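PDB 4EIU: uncharacterized hypothetical protein from Bacteroides uniformis, which is of unknown function but belongs to the DUF3823 family, with an N-terminal domain assigned to the transthyretin clan of beta-sandwich folds. Local coordinates for residues A[225-228]-A[229-233]; A[77-80]-A[81-84]. All coordinates share one frame; numbering follows the deposited sequence.

Interaction 1: A[225-228]-A[229-233]; sequences INYD and TPVGS
Asp228 reaches over the type II beta turn Pro230-Ser233, in the loop that joins the antiparallel strands 216-225 and 239-247, and its carboxylate meets the backbone NH groups of the turn. CG sits between the backbone N and the carbonyl carbon (chi1 58°), which carries OD2 to 3.0 Å from Gly232 N. This bond is weak, bent to 121° at the hydrogen; Ser233 N, though near, points poorly at the carboxylate and bonds instead to Pro230 O. The stronger partner of OD2 is the amide of Gly234, one residue past the turn. The other oxygen, OD1, takes a hydrogen from a water 2.5 Å away, and this water also accepts a long, weak bond from Gly232 N. With only the methyl of an alanine here, the Gly232 and Gly234 amides would probably lose their carboxylate mate and the turn be freer to shift. Gly232, at phi 88°, has a backbone shape in which a CB would press on the preceding carbonyl oxygen. In a CH...O contact, Val231 CA lies 3.6 Å from the backbone Asp228 O. Thr229 turns its two branches to different work: OG1 has Gly77 O as its outside partner and takes a hydrogen from a water that also donates to Tyr227 O, while CG2 packs 4.1 Å from Tyr227 CD2, the two side chains crossing at about a right angle. The peptide bond between Thr229 and Pro230 is cis. At the far end of the Tyr227 ring, Val231 CG2 lies obliquely 3.8 Å from CZ; the same ring makes edge-to-face contacts with Tyr159 and Phe145. Within the turn, Pro230 O accepts two bonds from Ser233, one from its N and one from OG, the latter 2.7 Å long and in the carbonyl plane.

Interaction 2: A[77-80]-A[81-84]; sequences GPFI and PLVR
A local, buried contact between neighbouring side chains shapes the loop that leaves strand 69-76 and leads into strand 83-85, an outermost strand of the five-stranded antiparallel sheet in the DUF3823 N-terminal domain. Ile80 and Pro81 lie at its middle. With CG2 anti to its backbone N and beside the carbonyl carbon, Ile80 brings this methyl to 3.7 Å from Pro81 CD, while CG1 and CD1 lead away from the proline. The proline has no N-H to give, so the nearby Phe79 O gains no hydrogen bond from it; the loop is tied instead by backbone bonds to other parts of the chain, Ile80 with Gln112 and Leu82 with Gly95. Farther along, the same Ile80 methyl reaches the Arg84 guanidinium obliquely, 4.0 Å from NH1. Elsewhere in the loop, Leu82 CG approaches the Phe79 ring obliquely, 4.4 Å from CE1; outside the loop Phe79 touches Val111 and Leu82 touches Phe109, both of strand 104-111. One face of the Phe79 ring carries Gly77 N, offset toward the rim and 3.4 Å above the plane, close to an inverse gamma turn centred on Pro78. Arg84 spans back from the strand to the loop: its chain bends at chi3 (-73°), swinging the guanidinium round to the Pro81 carbonyl. NE bonds to a diethylene glycol molecule, probably from the crystallisation liquor. NH1 donates to Pro81 O over 2.7 Å, nearly straight at 161°, with the oxygen only 6° out of the guanidinium plane.

In the fold
Interactions 1 and 2 lie in separate loops, with centres about 9 Å apart, and meet directly, joining the connection between strands 216-225 and 239-247 to the edge of the N-terminal domain. Interaction 2 is the buried, largely apolar one; interaction 1 is only partly buried, and Val231, Gly232 and Ser233 of its turn are exposed. Across the seam Thr229 OG1 lies 2.6 Å from Gly77 O, a probable hydrogen bond, and Tyr227 CE2 packs 4.1 Å from Pro81 CD. In interaction 1 a carboxylate receives backbone amides; in interaction 2 a guanidinium gives to a backbone carbonyl. Tyr227 OH and Arg84 NE, 8.1 Å apart, each bond to a diethylene glycol oxygen, evidently not the same atom.

Interaction 1: A[225-228]-A[229-233]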
ATOM      1  N   ILE A 225      -8.355  -0.287   5.455  1.00 43.27           N
ATOM      2  CA  ILE A 225      -9.126   0.320   6.517  1.00 41.18           C
ATOM      3  C   ILE A 225      -9.907   1.526   6.016  1.00 45.99           C
ATOM      4  O   ILE A 225      -9.710   1.973   4.898  1.00 42.62           O
ATOM      5  CB  ILE A 225      -8.257   0.684   7.766  1.00 38.88           C
ATOM      6  CG1 ILE A 225      -7.175   1.727   7.455  1.00 39.02           C
ATOM      7  CG2 ILE A 225      -7.635  -0.582   8.323  1.00 35.93           C
ATOM      8  CD1 ILE A 225      -6.552   2.417   8.688  1.00 39.96           C
ATOM      9  N   ASN A 226     -10.782   2.058   6.874  1.00 42.91           N
ATOM     10  CA  ASN A 226     -11.628   3.221   6.575  1.00 39.59           C
ATOM     11  C   ASN A 226     -10.879   4.557   6.765  1.00 38.04           C
ATOM     12  O   ASN A 226     -11.276   5.426   7.543  1.00 41.32           O
ATOM     13  CB  ASN A 226     -12.891   3.122   7.453  1.00 43.26           C
ATOM     14  CG  ASN A 226     -13.912   4.214   7.167  1.00 51.98           C
ATOM     15  OD1 ASN A 226     -14.005   4.673   6.046  1.00 48.85           O
ATOM     16  ND2 ASN A 226     -14.664   4.653   8.199  1.00 46.84           N
ATOM     17  N   TYR A 227      -9.769   4.732   6.042  1.00 37.01           N
ATOM     18  CA  TYR A 227      -8.887   5.858   6.241  1.00 37.39           C
ATOM     19  C   TYR A 227      -8.092   6.155   4.968  1.00 38.97           C
ATOM     20  O   TYR A 227      -7.468   5.265   4.402  1.00 36.12           O
ATOM     21  CB  TYR A 227      -7.892   5.557   7.382  1.00 37.20           C
ATOM     22  CG  TYR A 227      -7.194   6.797   7.894  1.00 35.99           C
ATOM     23  CD1 TYR A 227      -7.854   7.732   8.668  1.00 40.48           C
ATOM     24  CD2 TYR A 227      -5.841   7.059   7.569  1.00 38.08           C
ATOM     25  CE1 TYR A 227      -7.202   8.898   9.128  1.00 36.69           C
ATOM     26  CE2 TYR A 227      -5.209   8.196   8.009  1.00 39.21           C
ATOM     27  CZ  TYR A 227      -5.879   9.107   8.787  1.00 40.85           C
ATOM     28  OH  TYR A 227      -5.234  10.219   9.196  1.00 40.64           O
ATOM     29  N   ASP A 228      -8.167   7.399   4.549  1.00 38.93           N
ATOM     30  CA  ASP A 228      -7.553   7.842   3.315  1.00 38.09           C
ATOM     31  C   ASP A 228      -6.212   8.477   3.502  1.00 37.55           C
ATOM     32  O   ASP A 228      -5.960   9.166   4.508  1.00 39.03           O
ATOM     33  CB  ASP A 228      -8.504   8.756   2.501  1.00 42.42           C
ATOM     34  CG  ASP A 228      -8.962  10.009   3.247  1.00 44.00           C
ATOM     35  OD1 ASP A 228      -8.905  10.064   4.482  1.00 54.47           O
ATOM     36  OD2 ASP A 228      -9.378  10.975   2.583  1.00 48.70           O
ATOM     37  N   THR A 229      -5.350   8.254   2.508  1.00 35.32           N
ATOM     38  CA  THR A 229      -3.995   8.801   2.495  1.00 36.57           C
ATOM     39  C   THR A 229      -3.733   9.299   1.068  1.00 36.81           C
ATOM     40  O   THR A 229      -4.065   8.602   0.087  1.00 35.35           O
ATOM     41  CB  THR A 229      -2.917   7.770   2.985  1.00 35.23           C
ATOM     42  OG1 THR A 229      -2.967   6.557   2.221  1.00 35.98           O
ATOM     43  CG2 THR A 229      -3.111   7.419   4.471  1.00 34.86           C
ATOM     44  N   PRO A 230      -3.250  10.540   0.924  1.00 39.78           N
ATOM     45  CA  PRO A 230      -3.141  11.581   1.954  1.00 39.49           C
ATOM     46  C   PRO A 230      -4.523  11.930   2.485  1.00 40.29           C
ATOM     47  O   PRO A 230      -5.550  11.714   1.795  1.00 39.01           O
ATOM     48  CB  PRO A 230      -2.541  12.804   1.232  1.00 39.08           C
ATOM     49  CG  PRO A 230      -2.449  12.437  -0.201  1.00 43.15           C
ATOM     50  CD  PRO A 230      -2.698  10.962  -0.375  1.00 38.52           C
ATOM     51  N   VAL A 231      -4.526  12.430   3.706  1.00 37.04           N
ATOM     52  CA  VAL A 231      -5.756  12.752   4.435  1.00 35.26           C
ATOM     53  C   VAL A 231      -6.573  13.716   3.583  1.00 39.97           C
ATOM     54  O   VAL A 231      -6.045  14.683   3.047  1.00 41.77           O
ATOM     55  CB  VAL A 231      -5.399  13.278   5.845  1.00 43.28           C
ATOM     56  CG1 VAL A 231      -6.594  13.937   6.523  1.00 51.02           C
ATOM     57  CG2 VAL A 231      -4.876  12.054   6.613  1.00 45.18           C
ATOM     58  N   GLY A 232      -7.841  13.415   3.426  1.00 44.39           N
ATOM     59  CA  GLY A 232      -8.765  14.248   2.655  1.00 42.04           C
ATOM     60  C   GLY A 232      -8.791  13.909   1.179  1.00 46.01           C
ATOM     61  O   GLY A 232      -9.608  14.484   0.436  1.00 44.74           O
ATOM     62  N   SER A 233      -7.930  13.005   0.717  1.00 42.66           N
ATOM     63  CA  SER A 233      -7.892  12.679  -0.715  1.00 44.48           C
ATOM     64  C   SER A 233      -9.045  11.773  -1.109  1.00 48.77           C
ATOM     65  O   SER A 233      -9.381  11.718  -2.267  1.00 50.20           O
ATOM     66  CB  SER A 233      -6.602  11.981  -1.143  1.00 41.48           C
ATOM     67  OG  SER A 233      -6.474  10.698  -0.483  1.00 39.88           O
TER
HETATM   68  O   HOH W   1      -5.171   4.838   2.865  1.00 35.37           O
HETATM   69  O   HOH W   2      -9.506  11.910   5.981  1.00 46.97           O

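Interaction 2: A[77-80]-A[81-84]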
ATOM      1  N   GLY A  77       1.051   6.333   1.490  1.00 33.20           N
ATOM      2  CA  GLY A  77       0.719   4.981   1.152  1.00 33.25           C
ATOM      3  C   GLY A  77      -0.226   4.387   2.159  1.00 34.53           C
ATOM      4  O   GLY A  77      -0.848   5.152   2.898  1.00 33.57           O
ATOM      5  N   PRO A  78      -0.317   3.038   2.193  1.00 36.13           N
ATOM      6  CA  PRO A  78      -1.147   2.285   3.165  1.00 33.10           C
ATOM      7  C   PRO A  78      -0.416   2.133   4.508  1.00 33.31           C
ATOM      8  O   PRO A  78      -0.137   1.041   4.962  1.00 35.13           O
ATOM      9  CB  PRO A  78      -1.362   0.949   2.448  1.00 37.72           C
ATOM     10  CG  PRO A  78      -0.050   0.729   1.742  1.00 37.55           C
ATOM     11  CD  PRO A  78       0.308   2.111   1.230  1.00 35.93           C
ATOM     12  N   PHE A  79      -0.135   3.285   5.091  1.00 34.78           N
ATOM     13  CA  PHE A  79       0.625   3.423   6.318  1.00 34.38           C
ATOM     14  C   PHE A  79       0.342   4.782   6.971  1.00 34.09           C
ATOM     15  O   PHE A  79      -0.085   5.744   6.327  1.00 35.14           O
ATOM     16  CB  PHE A  79       2.130   3.160   6.108  1.00 33.07           C
ATOM     17  CG  PHE A  79       2.761   3.951   4.979  1.00 31.76           C
ATOM     18  CD1 PHE A  79       3.090   5.277   5.142  1.00 33.65           C
ATOM     19  CD2 PHE A  79       3.063   3.318   3.760  1.00 34.86           C
ATOM     20  CE1 PHE A  79       3.741   5.969   4.109  1.00 34.13           C
ATOM     21  CE2 PHE A  79       3.680   4.011   2.712  1.00 31.37           C
ATOM     22  CZ  PHE A  79       4.001   5.332   2.898  1.00 34.25           C
ATOM     23  N   ILE A  80       0.623   4.853   8.272  1.00 35.78           N
ATOM     24  CA  ILE A  80       0.374   6.051   9.044  1.00 34.72           C
ATOM     25  C   ILE A  80       1.042   7.214   8.343  1.00 32.16           C
ATOM     26  O   ILE A  80       2.227   7.120   7.984  1.00 35.45           O
ATOM     27  CB  ILE A  80       0.912   5.940  10.491  1.00 37.03           C
ATOM     28  CG1 ILE A  80       0.045   4.940  11.276  1.00 37.17           C
ATOM     29  CG2 ILE A  80       0.852   7.309  11.193  1.00 35.86           C
ATOM     30  CD1 ILE A  80       0.435   4.790  12.745  1.00 35.29           C
ATOM     31  N   PRO A  81       0.293   8.283   8.100  1.00 31.17           N
ATOM     32  CA  PRO A  81       0.973   9.434   7.444  1.00 35.76           C
ATOM     33  C   PRO A  81       2.213   9.916   8.174  1.00 33.25           C
ATOM     34  O   PRO A  81       2.188  10.078   9.424  1.00 34.22           O
ATOM     35  CB  PRO A  81      -0.090  10.516   7.459  1.00 38.23           C
ATOM     36  CG  PRO A  81      -1.387   9.758   7.493  1.00 38.17           C
ATOM     37  CD  PRO A  81      -1.133   8.537   8.320  1.00 36.79           C
ATOM     38  N   LEU A  82       3.281  10.140   7.402  1.00 34.85           N
ATOM     39  CA  LEU A  82       4.547  10.635   7.899  1.00 39.07           C
ATOM     40  C   LEU A  82       4.536  12.145   8.048  1.00 39.85           C
ATOM     41  O   LEU A  82       5.292  12.688   8.835  1.00 37.07           O
ATOM     42  CB  LEU A  82       5.679  10.231   6.897  1.00 36.63           C
ATOM     43  CG  LEU A  82       5.881   8.707   6.766  1.00 40.29           C
ATOM     44  CD1 LEU A  82       6.984   8.462   5.708  1.00 38.58           C
ATOM     45  CD2 LEU A  82       6.207   8.042   8.116  1.00 39.13           C
ATOM     46  N   VAL A  83       3.718  12.832   7.247  1.00 35.55           N
ATOM     47  CA  VAL A  83       3.589  14.257   7.328  1.00 37.43           C
ATOM     48  C   VAL A  83       2.195  14.540   7.858  1.00 41.27           C
ATOM     49  O   VAL A  83       1.207  14.281   7.175  1.00 41.03           O
ATOM     50  CB  VAL A  83       3.844  14.950   5.973  1.00 37.27           C
ATOM     51  CG1 VAL A  83       3.779  16.496   6.110  1.00 37.96           C
ATOM     52  CG2 VAL A  83       5.211  14.518   5.422  1.00 37.05           C
ATOM     53  N   ARG A  84       2.120  15.074   9.071  1.00 36.42           N
ATOM     54  CA  ARG A  84       0.848  15.188   9.775  1.00 32.96           C
ATOM     55  C   ARG A  84       0.539  16.613  10.159  1.00 40.75           C
ATOM     56  O   ARG A  84       1.282  17.220  10.945  1.00 40.31           O
ATOM     57  CB  ARG A  84       0.812  14.305  11.015  1.00 36.83           C
ATOM     58  CG  ARG A  84       1.033  12.846  10.679  1.00 37.38           C
ATOM     59  CD  ARG A  84       0.793  11.950  11.830  1.00 37.65           C
ATOM     60  NE  ARG A  84       1.801  11.976  12.869  1.00 37.54           N
ATOM     61  CZ  ARG A  84       2.886  11.213  12.928  1.00 43.79           C
ATOM     62  NH1 ARG A  84       3.234  10.399  11.938  1.00 38.69           N
ATOM     63  NH2 ARG A  84       3.655  11.279  13.999  1.00 42.08           N
TER